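Local coordinates for conserved exported protein (Bacteroides fragilis, PDB 3CLW), which is of unknown function but probably hydrolyses O-glycosidic bonds, like other glycoside hydrolases of family 30, at residues I332-H343 / K391-Y399. Numbering follows the deposited sequence.
Sequences INLGLYVARIIH and KMLWTTANY
Tyr399 lays one face of its ring over the CG2 methyl of Ile342, a CH-pi contact in which that carbon stands 3.6 Å from the ring centroid and only 10° off the ring normal. The methyl is placed there because CG2 lies anti to the backbone N of Ile342, while the CG1 branch carries CD1 toward Thr396. At the far end of the same ring, Tyr399 OH comes within 3.3 Å of His343 CB, at the edge of the imidazole, and one water joins Tyr399 OH to His343 ND1, 2.7 Å from each.

The pair illustrates how a glycine lets two helices close in. Gly335 and Met392 bring their CA atoms to 4.0 Å, and the segment axes, crossing at -35°, approach to 7.7 Å; with no side chain on Gly335, its CA sits directly against the backbone of Lys391 and Met392, 3.9 Å from Met392 N. Thr395 fills the adjoining position: its OG1 lies 2.8 Å from Gly335 O, with Lys391 O of its own helix also within reach, and its CB rests on the methyl of Ala339. On one flank Met392 runs beside Leu334 O and crosses Val338 at nearly a right angle, its CG 3.8 Å from Val338 CG2; the bend at chi3 (-70°) brings CE against Leu334 CB. Lys391 passes its aliphatic chain by Ile332, then sends NZ to Asn472 OD1 and Thr468 O.

The contact is buried where the TIM-type barrel expected for this family meets the C-terminal strands. Val491 of strand 490-495 touches Ala339 and Thr395, strands 427-433 and 438-444 pack on Tyr399 and His343, and Trp356 NE1 of barrel strand 353-356 hydrogen-bonds Thr396 OG1.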
loop_
_atom_site.group_PDB
_atom_site.type_symbol
_atom_site.label_atom_id
_atom_site.label_comp_id
_atom_site.label_asym_id
_atom_site.label_seq_id
_atom_site.Cartn_x
_atom_site.Cartn_y
_atom_site.Cartn_z
ATOM N N ILE A 332 5.780 -16.093 11.532
ATOM C CA ILE A 332 4.494 -15.651 12.076
ATOM C C ILE A 332 4.572 -14.318 12.882
ATOM O O ILE A 332 3.589 -13.583 12.986
ATOM C CB ILE A 332 3.786 -16.791 12.870
ATOM C CG1 ILE A 332 2.339 -16.453 13.214
ATOM C CG2 ILE A 332 4.543 -17.153 14.128
ATOM C CD1 ILE A 332 1.426 -16.325 11.991
ATOM N N ASN A 333 5.735 -14.038 13.469
ATOM C CA ASN A 333 5.960 -12.785 14.172
ATOM C C ASN A 333 5.862 -11.605 13.208
ATOM O O ASN A 333 5.274 -10.565 13.535
ATOM C CB ASN A 333 7.323 -12.770 14.847
ATOM C CG ASN A 333 7.397 -13.654 16.091
ATOM O OD1 ASN A 333 6.396 -14.104 16.656
ATOM N ND2 ASN A 333 8.618 -13.897 16.526
ATOM N N LEU A 334 6.451 -11.779 12.025
ATOM C CA LEU A 334 6.382 -10.781 10.969
ATOM C C LEU A 334 4.951 -10.618 10.474
ATOM O O LEU A 334 4.466 -9.478 10.354
ATOM C CB LEU A 334 7.302 -11.147 9.823
ATOM C CG LEU A 334 8.801 -11.060 10.119
ATOM C CD1 LEU A 334 9.581 -11.775 9.016
ATOM C CD2 LEU A 334 9.211 -9.598 10.240
ATOM N N GLY A 335 4.272 -11.746 10.221
ATOM C CA GLY A 335 2.875 -11.715 9.826
ATOM C C GLY A 335 1.957 -10.977 10.809
ATOM O O GLY A 335 1.111 -10.181 10.404
ATOM N N LEU A 336 2.116 -11.246 12.107
ATOM C CA LEU A 336 1.326 -10.560 13.133
ATOM C C LEU A 336 1.755 -9.109 13.356
ATOM O O LEU A 336 0.913 -8.277 13.622
ATOM C CB LEU A 336 1.370 -11.312 14.459
ATOM C CG LEU A 336 0.757 -12.707 14.541
ATOM C CD1 LEU A 336 1.379 -13.435 15.715
ATOM C CD2 LEU A 336 -0.755 -12.671 14.669
ATOM N N TYR A 337 3.048 -8.804 13.237
ATOM C CA TYR A 337 3.539 -7.425 13.353
ATOM C C TYR A 337 2.871 -6.508 12.314
ATOM O O TYR A 337 2.450 -5.375 12.627
ATOM C CB TYR A 337 5.048 -7.416 13.180
ATOM C CG TYR A 337 5.750 -6.076 13.336
ATOM C CD1 TYR A 337 6.013 -5.276 12.228
ATOM C CD2 TYR A 337 6.214 -5.639 14.596
ATOM C CE1 TYR A 337 6.673 -4.081 12.344
ATOM C CE2 TYR A 337 6.911 -4.433 14.731
ATOM C CZ TYR A 337 7.126 -3.651 13.591
ATOM O OH TYR A 337 7.808 -2.453 13.686
ATOM N N VAL A 338 2.753 -7.017 11.087
ATOM C CA VAL A 338 2.197 -6.241 9.996
ATOM C C VAL A 338 0.692 -6.219 10.104
ATOM O O VAL A 338 0.096 -5.195 9.870
ATOM C CB VAL A 338 2.652 -6.747 8.605
ATOM C CG1 VAL A 338 2.040 -5.916 7.505
ATOM C CG2 VAL A 338 4.161 -6.698 8.479
ATOM N N ALA A 339 0.074 -7.340 10.468
ATOM C CA ALA A 339 -1.368 -7.346 10.708
ATOM C C ALA A 339 -1.777 -6.288 11.759
ATOM O O ALA A 339 -2.855 -5.753 11.705
ATOM C CB ALA A 339 -1.847 -8.711 11.107
ATOM N N ARG A 340 -0.902 -6.017 12.716
ATOM C CA ARG A 340 -1.137 -4.993 13.743
ATOM C C ARG A 340 -1.087 -3.575 13.150
ATOM O O ARG A 340 -1.932 -2.729 13.471
ATOM C CB ARG A 340 -0.101 -5.127 14.874
ATOM C CG ARG A 340 -0.197 -3.988 15.908
ATOM C CD ARG A 340 0.570 -4.299 17.177
ATOM N NE ARG A 340 2.004 -4.233 16.945
ATOM C CZ ARG A 340 2.896 -4.307 17.922
ATOM N NH1 ARG A 340 2.487 -4.463 19.188
ATOM N NH2 ARG A 340 4.188 -4.219 17.648
ATOM N N ILE A 341 -0.118 -3.328 12.267
ATOM C CA ILE A 341 -0.126 -2.089 11.517
ATOM C C ILE A 341 -1.449 -1.936 10.777
ATOM O O ILE A 341 -2.074 -0.864 10.847
ATOM C CB ILE A 341 1.023 -1.969 10.510
ATOM C CG1 ILE A 341 2.369 -2.057 11.211
ATOM C CG2 ILE A 341 0.930 -0.620 9.780
ATOM C CD1 ILE A 341 3.519 -2.407 10.291
ATOM N N ILE A 342 -1.883 -3.001 10.098
ATOM C CA ILE A 342 -3.109 -2.920 9.320
ATOM C C ILE A 342 -4.307 -2.549 10.200
ATOM O O ILE A 342 -5.053 -1.598 9.880
ATOM C CB ILE A 342 -3.399 -4.204 8.490
ATOM C CG1 ILE A 342 -2.345 -4.366 7.387
ATOM C CG2 ILE A 342 -4.832 -4.146 7.856
ATOM C CD1 ILE A 342 -2.365 -5.720 6.635
ATOM N N HIS A 343 -4.481 -3.294 11.294
ATOM C CA HIS A 343 -5.607 -3.070 12.181
ATOM C C HIS A 343 -5.685 -1.623 12.696
ATOM O O HIS A 343 -6.745 -1.015 12.696
ATOM C CB HIS A 343 -5.541 -4.017 13.357
ATOM C CG HIS A 343 -6.523 -3.686 14.433
ATOM N ND1 HIS A 343 -7.816 -4.159 14.429
ATOM C CD2 HIS A 343 -6.409 -2.909 15.533
ATOM C CE1 HIS A 343 -8.452 -3.694 15.488
ATOM N NE2 HIS A 343 -7.621 -2.928 16.166
ATOM N N LYS A 391 4.199 -15.268 5.920
ATOM C CA LYS A 391 2.993 -15.155 6.741
ATOM C C LYS A 391 2.326 -13.761 6.601
ATOM O O LYS A 391 1.139 -13.589 6.944
ATOM C CB LYS A 391 3.305 -15.476 8.201
ATOM C CG LYS A 391 3.684 -16.961 8.427
ATOM C CD LYS A 391 2.450 -17.851 8.272
ATOM C CE LYS A 391 2.806 -19.329 8.389
ATOM N NZ LYS A 391 1.554 -20.147 8.310
ATOM N N MET A 392 3.111 -12.792 6.117
ATOM C CA MET A 392 2.669 -11.447 5.843
ATOM C C MET A 392 1.682 -11.516 4.704
ATOM O O MET A 392 0.710 -10.782 4.702
ATOM C CB MET A 392 3.846 -10.512 5.515
ATOM C CG MET A 392 4.652 -10.039 6.769
ATOM S SD MET A 392 6.239 -9.233 6.530
ATOM C CE MET A 392 7.232 -10.643 5.964
ATOM N N LEU A 393 1.896 -12.417 3.744
ATOM C CA LEU A 393 0.922 -12.526 2.676
ATOM C C LEU A 393 -0.404 -12.961 3.274
ATOM O O LEU A 393 -1.438 -12.374 3.004
ATOM C CB LEU A 393 1.380 -13.494 1.560
ATOM C CG LEU A 393 0.482 -13.569 0.304
ATOM C CD1 LEU A 393 1.245 -14.023 -0.936
ATOM C CD2 LEU A 393 -0.683 -14.521 0.522
ATOM N N TRP A 394 -0.365 -14.001 4.093
ATOM C CA TRP A 394 -1.584 -14.579 4.650
ATOM C C TRP A 394 -2.320 -13.678 5.671
ATOM O O TRP A 394 -3.558 -13.609 5.691
ATOM C CB TRP A 394 -1.291 -16.006 5.133
ATOM C CG TRP A 394 -0.770 -16.812 3.966
ATOM C CD1 TRP A 394 0.512 -17.302 3.794
ATOM C CD2 TRP A 394 -1.495 -17.153 2.761
ATOM N NE1 TRP A 394 0.585 -17.960 2.584
ATOM C CE2 TRP A 394 -0.612 -17.854 1.926
ATOM C CE3 TRP A 394 -2.813 -16.915 2.311
ATOM C CZ2 TRP A 394 -1.002 -18.353 0.672
ATOM C CZ3 TRP A 394 -3.189 -17.376 1.083
ATOM C CH2 TRP A 394 -2.284 -18.089 0.260
ATOM N N THR A 395 -1.573 -12.944 6.471
ATOM C CA THR A 395 -2.214 -12.050 7.438
ATOM C C THR A 395 -2.831 -10.840 6.736
ATOM O O THR A 395 -3.876 -10.348 7.174
ATOM C CB THR A 395 -1.268 -11.592 8.561
ATOM O OG1 THR A 395 -0.158 -10.877 8.006
ATOM C CG2 THR A 395 -0.762 -12.803 9.359
ATOM N N THR A 396 -2.207 -10.384 5.648
ATOM C CA THR A 396 -2.834 -9.354 4.790
ATOM C C THR A 396 -4.134 -9.897 4.206
ATOM O O THR A 396 -5.172 -9.235 4.245
ATOM C CB THR A 396 -1.921 -8.890 3.636
ATOM O OG1 THR A 396 -0.704 -8.377 4.170
ATOM C CG2 THR A 396 -2.584 -7.790 2.820
ATOM N N ALA A 397 -4.063 -11.120 3.697
ATOM C CA ALA A 397 -5.223 -11.792 3.102
ATOM C C ALA A 397 -6.415 -11.921 4.048
ATOM O O ALA A 397 -7.536 -11.873 3.593
ATOM C CB ALA A 397 -4.814 -13.182 2.510
ATOM N N ASN A 398 -6.170 -12.084 5.353
ATOM C CA ASN A 398 -7.237 -12.100 6.359
ATOM C C ASN A 398 -8.114 -10.871 6.152
ATOM O O ASN A 398 -9.332 -10.916 6.289
ATOM C CB ASN A 398 -6.649 -12.056 7.791
ATOM C CG ASN A 398 -6.377 -13.453 8.366
ATOM O OD1 ASN A 398 -7.282 -14.123 8.925
ATOM N ND2 ASN A 398 -5.135 -13.893 8.248
ATOM N N TYR A 399 -7.462 -9.762 5.825
ATOM C CA TYR A 399 -8.163 -8.526 5.501
ATOM C C TYR A 399 -8.560 -8.451 4.029
ATOM O O TYR A 399 -9.761 -8.433 3.705
ATOM C CB TYR A 399 -7.295 -7.331 5.861
ATOM C CG TYR A 399 -7.110 -7.132 7.333
ATOM C CD1 TYR A 399 -8.075 -6.460 8.098
ATOM C CD2 TYR A 399 -5.951 -7.591 7.980
ATOM C CE1 TYR A 399 -7.894 -6.254 9.484
ATOM C CE2 TYR A 399 -5.767 -7.383 9.355
ATOM C CZ TYR A 399 -6.750 -6.721 10.085
ATOM O OH TYR A 399 -6.556 -6.528 11.430
HETATM O O HOH W 1 -8.809 -6.090 12.901
#